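Local coordinates for PG_0823 protein (Porphyromonas gingivalis, PDB 2FSW), which probably binds DNA as a winged helix-turn-helix transcriptional regulator of the HxlR type, at residues 36-41 / 80-85. Numbering follows the deposited sequence.
Sequences RRIIRY and RVEYSL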
loop_
_atom_site.group_PDB
_atom_site.type_symbol
_atom_site.label_atom_id
_atom_site.label_comp_id
_atom_site.label_asym_id
_atom_site.label_seq_id
_atom_site.Cartn_x
_atom_site.Cartn_y
_atom_site.Cartn_z
ATOM N N ARG B 36 0.724 -18.329 -3.714
ATOM C CA ARG B 36 1.626 -19.460 -3.526
ATOM C C ARG B 36 1.508 -20.479 -4.639
ATOM O O ARG B 36 1.747 -21.669 -4.436
ATOM C CB ARG B 36 1.344 -20.132 -2.190
ATOM C CG ARG B 36 1.681 -19.265 -1.015
ATOM C CD ARG B 36 1.286 -19.940 0.276
ATOM N NE ARG B 36 1.082 -18.927 1.299
ATOM C CZ ARG B 36 2.045 -18.434 2.066
ATOM N NH1 ARG B 36 3.293 -18.883 1.935
ATOM N NH2 ARG B 36 1.753 -17.493 2.959
ATOM N N ARG B 37 1.135 -20.004 -5.816
ATOM C CA ARG B 37 0.952 -20.875 -6.953
ATOM C C ARG B 37 1.607 -20.305 -8.202
ATOM O O ARG B 37 2.214 -19.235 -8.172
ATOM C CB ARG B 37 -0.541 -21.190 -7.173
ATOM C CG ARG B 37 -1.499 -20.017 -7.131
ATOM C CD ARG B 37 -1.557 -19.258 -8.437
ATOM N NE ARG B 37 -2.430 -18.089 -8.307
ATOM C CZ ARG B 37 -3.718 -18.064 -8.655
ATOM N NH1 ARG B 37 -4.298 -19.137 -9.176
ATOM N NH2 ARG B 37 -4.430 -16.957 -8.487
ATOM N N ILE B 38 1.507 -21.065 -9.283
ATOM C CA ILE B 38 2.002 -20.668 -10.587
ATOM C C ILE B 38 0.803 -20.194 -11.384
ATOM O O ILE B 38 -0.218 -20.892 -11.485
ATOM C CB ILE B 38 2.647 -21.858 -11.336
ATOM C CG1 ILE B 38 3.541 -22.699 -10.400
ATOM C CG2 ILE B 38 3.354 -21.387 -12.609
ATOM C CD1 ILE B 38 4.876 -22.076 -10.022
ATOM N N ILE B 39 0.927 -19.005 -11.956
ATOM C CA ILE B 39 -0.165 -18.424 -12.714
ATOM C C ILE B 39 0.320 -17.914 -14.064
ATOM O O ILE B 39 1.334 -17.200 -14.154
ATOM C CB ILE B 39 -0.916 -17.329 -11.892
ATOM C CG1 ILE B 39 -2.198 -16.875 -12.609
ATOM C CG2 ILE B 39 0.015 -16.154 -11.541
ATOM C CD1 ILE B 39 -3.198 -16.144 -11.702
ATOM N N ARG B 40 -0.394 -18.321 -15.114
ATOM C CA ARG B 40 -0.186 -17.812 -16.467
ATOM C C ARG B 40 -0.576 -16.345 -16.530
ATOM O O ARG B 40 -1.500 -15.923 -15.839
ATOM C CB ARG B 40 -1.032 -18.594 -17.474
ATOM C CG ARG B 40 -0.260 -19.596 -18.327
ATOM C CD ARG B 40 -0.825 -19.666 -19.751
ATOM N NE ARG B 40 -0.711 -18.379 -20.450
ATOM C CZ ARG B 40 -1.722 -17.548 -20.683
ATOM N NH1 ARG B 40 -2.953 -17.858 -20.298
ATOM N NH2 ARG B 40 -1.498 -16.402 -21.308
ATOM N N TYR B 41 0.128 -15.579 -17.359
ATOM C CA TYR B 41 -0.204 -14.172 -17.612
ATOM C C TYR B 41 -1.704 -13.922 -17.815
ATOM O O TYR B 41 -2.272 -13.016 -17.214
ATOM C CB TYR B 41 0.542 -13.672 -18.859
ATOM C CG TYR B 41 0.126 -12.290 -19.281
ATOM C CD1 TYR B 41 0.775 -11.168 -18.773
ATOM C CD2 TYR B 41 -0.937 -12.098 -20.161
ATOM C CE1 TYR B 41 0.387 -9.889 -19.141
ATOM C CE2 TYR B 41 -1.336 -10.824 -20.534
ATOM C CZ TYR B 41 -0.666 -9.727 -20.019
ATOM O OH TYR B 41 -1.044 -8.460 -20.377
ATOM N N ARG B 80 3.781 -19.410 -23.752
ATOM C CA ARG B 80 3.216 -18.887 -22.504
ATOM C C ARG B 80 4.275 -18.373 -21.517
ATOM O O ARG B 80 5.412 -18.866 -21.502
ATOM C CB ARG B 80 2.327 -19.948 -21.836
ATOM C CG ARG B 80 3.087 -21.119 -21.233
ATOM C CD ARG B 80 2.232 -21.903 -20.256
ATOM N NE ARG B 80 1.644 -23.070 -20.902
ATOM C CZ ARG B 80 2.191 -24.285 -20.886
ATOM N NH1 ARG B 80 3.339 -24.497 -20.240
ATOM N NH2 ARG B 80 1.591 -25.293 -21.514
ATOM N N VAL B 81 3.893 -17.367 -20.723
ATOM C CA VAL B 81 4.656 -16.950 -19.541
ATOM C C VAL B 81 3.955 -17.380 -18.258
ATOM O O VAL B 81 2.744 -17.209 -18.113
ATOM C CB VAL B 81 4.895 -15.409 -19.435
ATOM C CG1 VAL B 81 6.298 -15.034 -19.896
ATOM C CG2 VAL B 81 3.798 -14.598 -20.145
ATOM N N GLU B 82 4.727 -17.938 -17.334
ATOM C CA GLU B 82 4.224 -18.271 -16.011
ATOM C C GLU B 82 4.964 -17.445 -14.977
ATOM O O GLU B 82 6.171 -17.221 -15.106
ATOM C CB GLU B 82 4.379 -19.765 -15.724
ATOM C CG GLU B 82 3.252 -20.582 -16.323
ATOM C CD GLU B 82 3.419 -22.088 -16.197
ATOM O OE1 GLU B 82 4.351 -22.562 -15.507
ATOM O OE2 GLU B 82 2.586 -22.801 -16.801
ATOM N N TYR B 83 4.217 -16.978 -13.974
ATOM C CA TYR B 83 4.773 -16.213 -12.864
ATOM C C TYR B 83 4.532 -16.897 -11.522
ATOM O O TYR B 83 3.479 -17.496 -11.291
ATOM C CB TYR B 83 4.187 -14.796 -12.838
ATOM C CG TYR B 83 4.612 -13.936 -14.005
ATOM C CD1 TYR B 83 5.808 -13.218 -13.965
ATOM C CD2 TYR B 83 3.816 -13.834 -15.157
ATOM C CE1 TYR B 83 6.203 -12.422 -15.041
ATOM C CE2 TYR B 83 4.202 -13.049 -16.228
ATOM C CZ TYR B 83 5.396 -12.338 -16.168
ATOM O OH TYR B 83 5.791 -11.546 -17.241
ATOM N N SER B 84 5.525 -16.805 -10.647
ATOM C CA SER B 84 5.390 -17.245 -9.255
ATOM C C SER B 84 6.139 -16.285 -8.354
ATOM O O SER B 84 6.934 -15.472 -8.834
ATOM C CB SER B 84 5.930 -18.659 -9.070
ATOM O OG SER B 84 7.262 -18.746 -9.535
ATOM N N LEU B 85 5.889 -16.375 -7.053
ATOM C CA LEU B 85 6.591 -15.518 -6.114
ATOM C C LEU B 85 7.957 -16.105 -5.795
ATOM O O LEU B 85 8.096 -17.327 -5.643
ATOM C CB LEU B 85 5.787 -15.305 -4.804
ATOM C CG LEU B 85 4.443 -14.548 -4.839
ATOM C CD1 LEU B 85 3.946 -14.236 -3.423
ATOM C CD2 LEU B 85 4.481 -13.262 -5.692
HETATM O O HOH W 1 3.808 -18.331 -6.116
HETATM O O HOH W 2 0.937 -16.371 -21.535
#
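I39 and Y83 form an antiparallel hydrogen-bonded pair. I39 N donates to Y83 O at 3.0 Å, in the carbonyl plane and nearly straight at 169°. Y83 N returns a bond to I39 O at 2.9 Å. Two residues further along, Y41 N donates to V81 O at 3.2 Å, and R40 CA adds a CA-H...O contact to that same oxygen. At the other end water 1 donates to R37 O and accepts from L85 N.

On R40, CB lies near V81 O. CG touches both V81 O and R80 CD. CD rests on R80 CB and CD, both at 3.8 Å. The bend at chi3 (62°) places NE, 3.7 Å from R80 CB. NH2 lies beside water 2, which accepts from V81 N, but that link is doubtful: it is too short, and R40 has a second conformer. The two arginine chains cross at about a right angle. R40 and E82 lie on one face of the sheet; I38 CG2, anti to the backbone N, comes within 3.3 Å of E82 OE1. Y41 CB packs on V81 CG2, while its OH bonds E53.

This joins edge strand 39-40 to 80-85, the central strand of the winged-helix sheet. The arginines meet mainly through aliphatic carbons. R40 CZ and R80 CZ lie 7.8 Å apart, and R80 has a cation-pi partner in Y74 and a long ion pair with E82, which probably eases the repulsion.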